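Local atomic coordinates of CEP104 (Gallus gallus, PDB entry 5JO8), a protein that is a centriolar protein whose TOG domain probably binds tubulin or microtubules. Residues K111-T115 with M161-V167; F103-L107 with V153-F157. All coordinates share one frame; numbering follows the deposited sequence. Where two conformers were deposited one is given.

Contact 1: residues K111-T115 with M161-V167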
ATOM      1  N   LYS A 111      -3.074 -11.740  -0.986  1.00 18.10           N
ATOM      2  CA  LYS A 111      -2.441 -12.078  -2.250  1.00 16.87           C
ATOM      3  C   LYS A 111      -3.225 -13.151  -3.008  1.00 18.77           C
ATOM      4  O   LYS A 111      -3.386 -13.074  -4.232  1.00 17.74           O
ATOM      5  CB  LYS A 111      -0.987 -12.524  -2.022  1.00 16.46           C
ATOM      6  CG  LYS A 111      -0.263 -12.849  -3.310  1.00 19.40           C
ATOM      7  CD  LYS A 111       1.210 -13.187  -3.100  1.00 20.06           C
ATOM      8  CE  LYS A 111       1.812 -13.597  -4.427  1.00 25.25           C
ATOM      9  NZ  LYS A 111       3.209 -14.093  -4.276  1.00 34.15           N
ATOM     10  N   MET A 112      -3.708 -14.153  -2.285  1.00 16.55           N
ATOM     11  CA  MET A 112      -4.519 -15.203  -2.886  1.00 15.97           C
ATOM     12  C   MET A 112      -5.813 -14.639  -3.490  1.00 17.65           C
ATOM     13  O   MET A 112      -6.228 -15.047  -4.579  1.00 18.01           O
ATOM     14  CB  MET A 112      -4.845 -16.274  -1.842  1.00 17.64           C
ATOM     15  CG  MET A 112      -5.728 -17.415  -2.352  1.00 18.99           C
ATOM     16  SD  MET A 112      -7.498 -17.091  -2.432  1.00 19.89           S
ATOM     17  CE  MET A 112      -7.921 -17.015  -0.695  1.00 21.70           C
ATOM     18  N   ILE A 113      -6.469 -13.725  -2.785  1.00 16.30           N
ATOM     19  CA  ILE A 113      -7.741 -13.200  -3.287  1.00 16.83           C
ATOM     20  C   ILE A 113      -7.504 -12.482  -4.604  1.00 15.03           C
ATOM     21  O   ILE A 113      -8.228 -12.689  -5.584  1.00 16.44           O
ATOM     22  CB  ILE A 113      -8.405 -12.279  -2.259  1.00 17.49           C
ATOM     23  CG1 ILE A 113      -8.912 -13.094  -1.077  1.00 17.69           C
ATOM     24  CG2 ILE A 113      -9.590 -11.557  -2.884  1.00 17.96           C
ATOM     25  CD1 ILE A 113      -9.215 -12.275   0.142  1.00 19.99           C
ATOM     26  N   ILE A 114      -6.474 -11.654  -4.637  1.00 14.80           N
ATOM     27  CA  ILE A 114      -6.176 -10.846  -5.814  1.00 15.27           C
ATOM     28  C   ILE A 114      -5.647 -11.666  -6.993  1.00 19.22           C
ATOM     29  O   ILE A 114      -6.066 -11.496  -8.131  1.00 19.23           O
ATOM     30  CB  ILE A 114      -5.209  -9.711  -5.441  1.00 16.74           C
ATOM     31  CG1 ILE A 114      -5.917  -8.683  -4.566  1.00 16.35           C
ATOM     32  CG2 ILE A 114      -4.623  -9.061  -6.690  1.00 17.49           C
ATOM     33  CD1 ILE A 114      -4.931  -7.691  -3.922  1.00 19.51           C
ATOM     34  N   THR A 115      -4.705 -12.563  -6.721  1.00 19.75           N
ATOM     35  CA  THR A 115      -3.987 -13.230  -7.801  1.00 18.96           C
ATOM     36  C   THR A 115      -4.604 -14.568  -8.216  1.00 17.97           C
ATOM     37  O   THR A 115      -4.311 -15.083  -9.295  1.00 20.43           O
ATOM     38  CB  THR A 115      -2.500 -13.441  -7.446  1.00 19.35           C
ATOM     39  OG1 THR A 115      -2.386 -14.408  -6.389  1.00 21.90           O
ATOM     40  CG2 THR A 115      -1.845 -12.115  -7.023  1.00 20.24           C
ATOM     41  N   MET A 161       2.783  -6.116  -4.772  0.56 19.85           N
ATOM     42  CA  MET A 161       1.384  -5.948  -5.145  0.56 19.62           C
ATOM     43  C   MET A 161       1.227  -4.984  -6.317  0.56 21.47           C
ATOM     44  O   MET A 161       0.404  -5.211  -7.200  0.56 20.08           O
ATOM     45  CB  MET A 161       0.538  -5.502  -3.951  0.56 18.55           C
ATOM     46  CG  MET A 161      -0.945  -5.323  -4.294  0.56 15.32           C
ATOM     47  SD  MET A 161      -1.975  -5.130  -2.832  0.56 19.91           S
ATOM     48  CE  MET A 161      -1.357  -3.593  -2.138  0.56 22.84           C
ATOM     49  N   ALA A 162       2.027  -3.923  -6.338  1.00 19.17           N
ATOM     50  CA  ALA A 162       1.980  -2.941  -7.422  1.00 18.92           C
ATOM     51  C   ALA A 162       2.291  -3.552  -8.790  1.00 23.65           C
ATOM     52  O   ALA A 162       1.794  -3.079  -9.824  1.00 22.67           O
ATOM     53  CB  ALA A 162       2.952  -1.782  -7.129  1.00 21.94           C
ATOM     54  N   LEU A 163       3.093  -4.610  -8.795  1.00 20.51           N
ATOM     55  CA  LEU A 163       3.568  -5.198 -10.037  1.00 21.31           C
ATOM     56  C   LEU A 163       2.843  -6.490 -10.461  1.00 21.44           C
ATOM     57  O   LEU A 163       3.078  -7.013 -11.557  1.00 23.27           O
ATOM     58  CB  LEU A 163       5.093  -5.369  -9.959  1.00 22.69           C
ATOM     59  CG  LEU A 163       5.727  -3.968  -9.815  1.00 28.47           C
ATOM     60  CD1 LEU A 163       7.025  -3.950  -9.037  1.00 42.05           C
ATOM     61  CD2 LEU A 163       5.917  -3.344 -11.186  1.00 43.13           C
ATOM     62  N   TRP A 164       1.928  -6.987  -9.623  1.00 20.11           N
ATOM     63  CA  TRP A 164       1.138  -8.157 -10.007  1.00 21.85           C
ATOM     64  C   TRP A 164       0.340  -7.842 -11.257  1.00 22.34           C
ATOM     65  O   TRP A 164      -0.191  -6.740 -11.402  1.00 22.63           O
ATOM     66  CB  TRP A 164       0.180  -8.613  -8.907  1.00 18.84           C
ATOM     67  CG  TRP A 164       0.856  -9.144  -7.706  1.00 21.07           C
ATOM     68  CD1 TRP A 164       2.106  -9.715  -7.634  1.00 19.39           C
ATOM     69  CD2 TRP A 164       0.338  -9.130  -6.379  1.00 19.79           C
ATOM     70  NE1 TRP A 164       2.385 -10.058  -6.326  1.00 21.70           N
ATOM     71  CE2 TRP A 164       1.316  -9.705  -5.540  1.00 21.91           C
ATOM     72  CE3 TRP A 164      -0.865  -8.686  -5.811  1.00 21.32           C
ATOM     73  CZ2 TRP A 164       1.129  -9.844  -4.168  1.00 25.22           C
ATOM     74  CZ3 TRP A 164      -1.046  -8.822  -4.452  1.00 26.89           C
ATOM     75  CH2 TRP A 164      -0.049  -9.396  -3.643  1.00 24.13           C
ATOM     76  N   SER A 165       0.281  -8.815 -12.160  1.00 20.28           N
ATOM     77  CA  SER A 165      -0.419  -8.620 -13.431  1.00 22.06           C
ATOM     78  C   SER A 165      -1.887  -8.213 -13.250  1.00 23.86           C
ATOM     79  O   SER A 165      -2.434  -7.493 -14.088  1.00 24.36           O
ATOM     80  CB  SER A 165      -0.307  -9.864 -14.318  1.00 26.14           C
ATOM     81  OG  SER A 165      -0.958 -10.964 -13.726  1.00 28.44           O
ATOM     82  N   GLU A 166      -2.515  -8.662 -12.164  1.00 20.40           N
ATOM     83  CA  GLU A 166      -3.901  -8.268 -11.883  1.00 23.05           C
ATOM     84  C   GLU A 166      -4.031  -6.827 -11.398  1.00 22.24           C
ATOM     85  O   GLU A 166      -5.090  -6.218 -11.541  1.00 21.58           O
ATOM     86  CB  GLU A 166      -4.533  -9.190 -10.840  1.00 18.59           C
ATOM     87  CG  GLU A 166      -4.855 -10.606 -11.340  1.00 22.98           C
ATOM     88  CD  GLU A 166      -5.961 -10.632 -12.390  1.00 33.74           C
ATOM     89  OE1 GLU A 166      -7.074 -10.141 -12.110  1.00 31.85           O
ATOM     90  OE2 GLU A 166      -5.715 -11.158 -13.497  1.00 37.75           O
ATOM     91  N   VAL A 167      -2.968  -6.285 -10.817  1.00 19.35           N
ATOM     92  CA  VAL A 167      -3.038  -4.998 -10.135  1.00 18.02           C
ATOM     93  C   VAL A 167      -2.429  -3.862 -10.942  1.00 18.33           C
ATOM     94  O   VAL A 167      -2.939  -2.742 -10.939  1.00 19.08           O
ATOM     95  CB  VAL A 167      -2.377  -5.086  -8.749  1.00 19.47           C
ATOM     96  CG1 VAL A 167      -2.272  -3.707  -8.103  1.00 20.82           C
ATOM     97  CG2 VAL A 167      -3.126  -6.039  -7.846  1.00 20.11           C
TER
HETATM   98  O   HOH W   1      -7.670  -9.752  -9.704  1.00 20.85           O
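The carbonyl oxygen of Lys111 is gripped twice by Thr115: its backbone N supplies the helical bond from one face of the carbonyl plane, and OG1 approaches O from the opposite face at 2.7 Å, well above that plane. With chi1 at 68°, the threonine hydroxyl is folded back onto the helix, and CG2 is turned to Trp164. This methyl makes a CH-pi contact over the indole, 4.0 Å from the centroid of the six-membered ring. Met161 CA lies over the other face, 3.5 Å above the ring plane, so the indole is held between Thr115 and the backbone of its own segment. The extended chain of Lys111 crosses the indole at about a right angle; its CB, CG and CD gather at CZ2 and CH2, with CG to CZ2 at 3.4 Å. Deeper in, Ile114 splits its branches: CG2 rests against Val167 CG2 at 3.6 Å and near Trp164 CE3, while CD1 approaches Trp164 CZ3. One water donates to both Ile114 O (2.8 Å) and Glu166 OE1, bridging the helix to the loop. The contact thus joins helix 100-121 to the last part of helix 148-163 and the loop that follows, with helix 125-142 packing against both through Cys131 on Ile114 and Leu136 and Leu139 on Met161.

Contact 2: residues F103-L107 with V153-F157; sequences FQASL and VAAKF
Val153 CG1 is the bump that fills a side-chain hollow here, in the helical solenoid of the TOG domain, where the segments 103-107 and 153-157 run parallel within 2°. Their axes stay 12.3 Å apart, so side chains bridge the interval. The hollow that receives CG1 is bounded by three residues of the facing helix: the ring edge of Phe103, met in plane at CE2 (3.8 Å), the amide of Gln104, and, more loosely, Leu107 CD1. The glutamine chain bends at chi2 (-67°), which swings its amide toward the valine and sets NE2 3.4 Å from CG1, a van der Waals contact. Within its own helix, Leu107 also backs one face of the Phe103 ring with CG. Helix 125-142 also packs here, with Leu139 touching both Leu107 and Phe157, and Arg142 making a cation-pi contact with Phe103. The second fit is a methyl set on a flat aromatic face: Leu107 and Phe157 slide past each other in opposite directions, with Phe157 CE1 3.8 Å from Leu107 CB. Leu107 CD2 stands over the centre of that ring, 3.8 Å from the centroid and only 5° off the normal.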
ATOM      1  N   PHE A 103      -0.205 -11.228  10.874  1.00 21.11           N
ATOM      2  CA  PHE A 103       0.004 -10.293   9.774  1.00 19.36           C
ATOM      3  C   PHE A 103       0.324 -11.059   8.481  1.00 19.36           C
ATOM      4  O   PHE A 103      -0.245 -10.772   7.419  1.00 17.99           O
ATOM      5  CB  PHE A 103       1.141  -9.320  10.140  1.00 19.24           C
ATOM      6  CG  PHE A 103       1.456  -8.309   9.075  1.00 22.49           C
ATOM      7  CD1 PHE A 103       0.581  -7.272   8.795  1.00 23.38           C
ATOM      8  CD2 PHE A 103       2.655  -8.376   8.378  1.00 21.56           C
ATOM      9  CE1 PHE A 103       0.876  -6.335   7.817  1.00 22.94           C
ATOM     10  CE2 PHE A 103       2.951  -7.440   7.396  1.00 22.75           C
ATOM     11  CZ  PHE A 103       2.071  -6.415   7.122  1.00 24.75           C
ATOM     12  N   GLN A 104       1.217 -12.041   8.569  1.00 19.27           N
ATOM     13  CA  GLN A 104       1.595 -12.825   7.403  1.00 18.69           C
ATOM     14  C   GLN A 104       0.416 -13.620   6.841  1.00 21.90           C
ATOM     15  O   GLN A 104       0.278 -13.754   5.625  1.00 19.32           O
ATOM     16  CB  GLN A 104       2.769 -13.756   7.725  1.00 24.65           C
ATOM     17  CG  GLN A 104       4.093 -13.023   7.912  1.00 23.36           C
ATOM     18  CD  GLN A 104       4.599 -12.378   6.634  1.00 29.97           C
ATOM     19  OE1 GLN A 104       4.327 -12.855   5.532  1.00 42.04           O
ATOM     20  NE2 GLN A 104       5.334 -11.286   6.778  1.00 32.83           N
ATOM     21  N   ALA A 105      -0.431 -14.156   7.713  1.00 19.99           N
ATOM     22  CA  ALA A 105      -1.594 -14.897   7.238  1.00 19.06           C
ATOM     23  C   ALA A 105      -2.501 -13.933   6.487  1.00 20.05           C
ATOM     24  O   ALA A 105      -3.101 -14.313   5.478  1.00 19.47           O
ATOM     25  CB  ALA A 105      -2.329 -15.569   8.387  1.00 18.80           C
ATOM     26  N   SER A 106      -2.585 -12.682   6.941  1.00 18.35           N
ATOM     27  CA  SER A 106      -3.438 -11.714   6.249  1.00 18.68           C
ATOM     28  C   SER A 106      -2.888 -11.397   4.861  1.00 19.09           C
ATOM     29  O   SER A 106      -3.654 -11.246   3.899  1.00 19.34           O
ATOM     30  CB  SER A 106      -3.645 -10.442   7.072  1.00 18.63           C
ATOM     31  OG  SER A 106      -2.562  -9.543   6.932  1.00 22.03           O
ATOM     32  N   LEU A 107      -1.568 -11.307   4.738  1.00 18.34           N
ATOM     33  CA  LEU A 107      -0.948 -11.055   3.442  1.00 17.36           C
ATOM     34  C   LEU A 107      -1.135 -12.239   2.503  1.00 18.19           C
ATOM     35  O   LEU A 107      -1.373 -12.047   1.310  1.00 19.68           O
ATOM     36  CB  LEU A 107       0.548 -10.778   3.589  1.00 18.65           C
ATOM     37  CG  LEU A 107       0.952  -9.578   4.436  1.00 20.75           C
ATOM     38  CD1 LEU A 107       2.470  -9.401   4.380  1.00 23.31           C
ATOM     39  CD2 LEU A 107       0.252  -8.309   3.990  1.00 22.97           C
ATOM     40  N   VAL A 153       9.099  -5.614   5.428  1.00 22.22           N
ATOM     41  CA  VAL A 153       8.103  -6.601   5.026  1.00 20.95           C
ATOM     42  C   VAL A 153       6.942  -5.908   4.349  1.00 21.79           C
ATOM     43  O   VAL A 153       6.540  -6.291   3.246  1.00 21.34           O
ATOM     44  CB  VAL A 153       7.625  -7.442   6.215  1.00 21.17           C
ATOM     45  CG1 VAL A 153       6.380  -8.236   5.838  1.00 25.48           C
ATOM     46  CG2 VAL A 153       8.723  -8.378   6.663  1.00 23.63           C
ATOM     47  N   ALA A 154       6.415  -4.882   5.002  1.00 19.84           N
ATOM     48  CA  ALA A 154       5.240  -4.202   4.481  1.00 19.34           C
ATOM     49  C   ALA A 154       5.558  -3.489   3.167  1.00 24.08           C
ATOM     50  O   ALA A 154       4.785  -3.542   2.222  1.00 21.63           O
ATOM     51  CB  ALA A 154       4.676  -3.226   5.513  1.00 18.59           C
ATOM     52  N   ALA A 155       6.701  -2.821   3.089  1.00 22.20           N
ATOM     53  CA  ALA A 155       7.025  -2.099   1.869  1.00 19.78           C
ATOM     54  C   ALA A 155       7.254  -3.056   0.706  1.00 20.62           C
ATOM     55  O   ALA A 155       6.832  -2.777  -0.419  1.00 20.46           O
ATOM     56  CB  ALA A 155       8.251  -1.208   2.082  1.00 20.38           C
ATOM     57  N   LYS A 156       7.885  -4.192   0.972  1.00 19.01           N
ATOM     58  CA  LYS A 156       8.138  -5.185  -0.066  1.00 18.62           C
ATOM     59  C   LYS A 156       6.828  -5.765  -0.572  1.00 20.67           C
ATOM     60  O   LYS A 156       6.675  -6.008  -1.768  1.00 21.42           O
ATOM     61  CB  LYS A 156       9.038  -6.317   0.436  1.00 20.52           C
ATOM     62  CG  LYS A 156      10.522  -5.961   0.535  1.00 29.88           C
ATOM     63  CD  LYS A 156      11.358  -7.202   0.839  1.00 32.14           C
ATOM     64  CE  LYS A 156      12.845  -6.863   0.869  1.00 41.46           C
ATOM     65  NZ  LYS A 156      13.671  -8.053   1.207  1.00 40.01           N
ATOM     66  N   PHE A 157       5.886  -5.991   0.336  1.00 17.68           N
ATOM     67  CA  PHE A 157       4.577  -6.483  -0.090  1.00 19.13           C
ATOM     68  C   PHE A 157       3.890  -5.467  -0.992  1.00 19.24           C
ATOM     69  O   PHE A 157       3.302  -5.845  -2.011  1.00 19.35           O
ATOM     70  CB  PHE A 157       3.666  -6.808   1.094  1.00 18.59           C
ATOM     71  CG  PHE A 157       2.368  -7.455   0.680  1.00 17.40           C
ATOM     72  CD1 PHE A 157       2.306  -8.820   0.450  1.00 19.27           C
ATOM     73  CD2 PHE A 157       1.223  -6.697   0.522  1.00 19.31           C
ATOM     74  CE1 PHE A 157       1.110  -9.419   0.049  1.00 18.11           C
ATOM     75  CE2 PHE A 157       0.025  -7.302   0.131  1.00 18.01           C
ATOM     76  CZ  PHE A 157      -0.024  -8.654  -0.093  1.00 19.15           C
TER

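How the contacts relate
Contacts 1 and 2 join the same pair of helices, 100-121 and 148-163, at successive levels, their centres 13 Å apart. Contact 2 is helix against helix and largely apolar across the interface, with no hydrogen bond between the segments and no fully exposed residue taking part. Contact 1 takes in the last part of helix 148-163 and the loop that follows; it buries somewhat more surface, 315 against 248 Å², yet includes an exposed lysine and a bridging water. Both are partly buried and use a methyl over an aromatic face. Those two rings meet edge-to-face, Trp164 CH2 lying 3.6 Å from Phe157 CZ, which makes the packing continuous between the contacts.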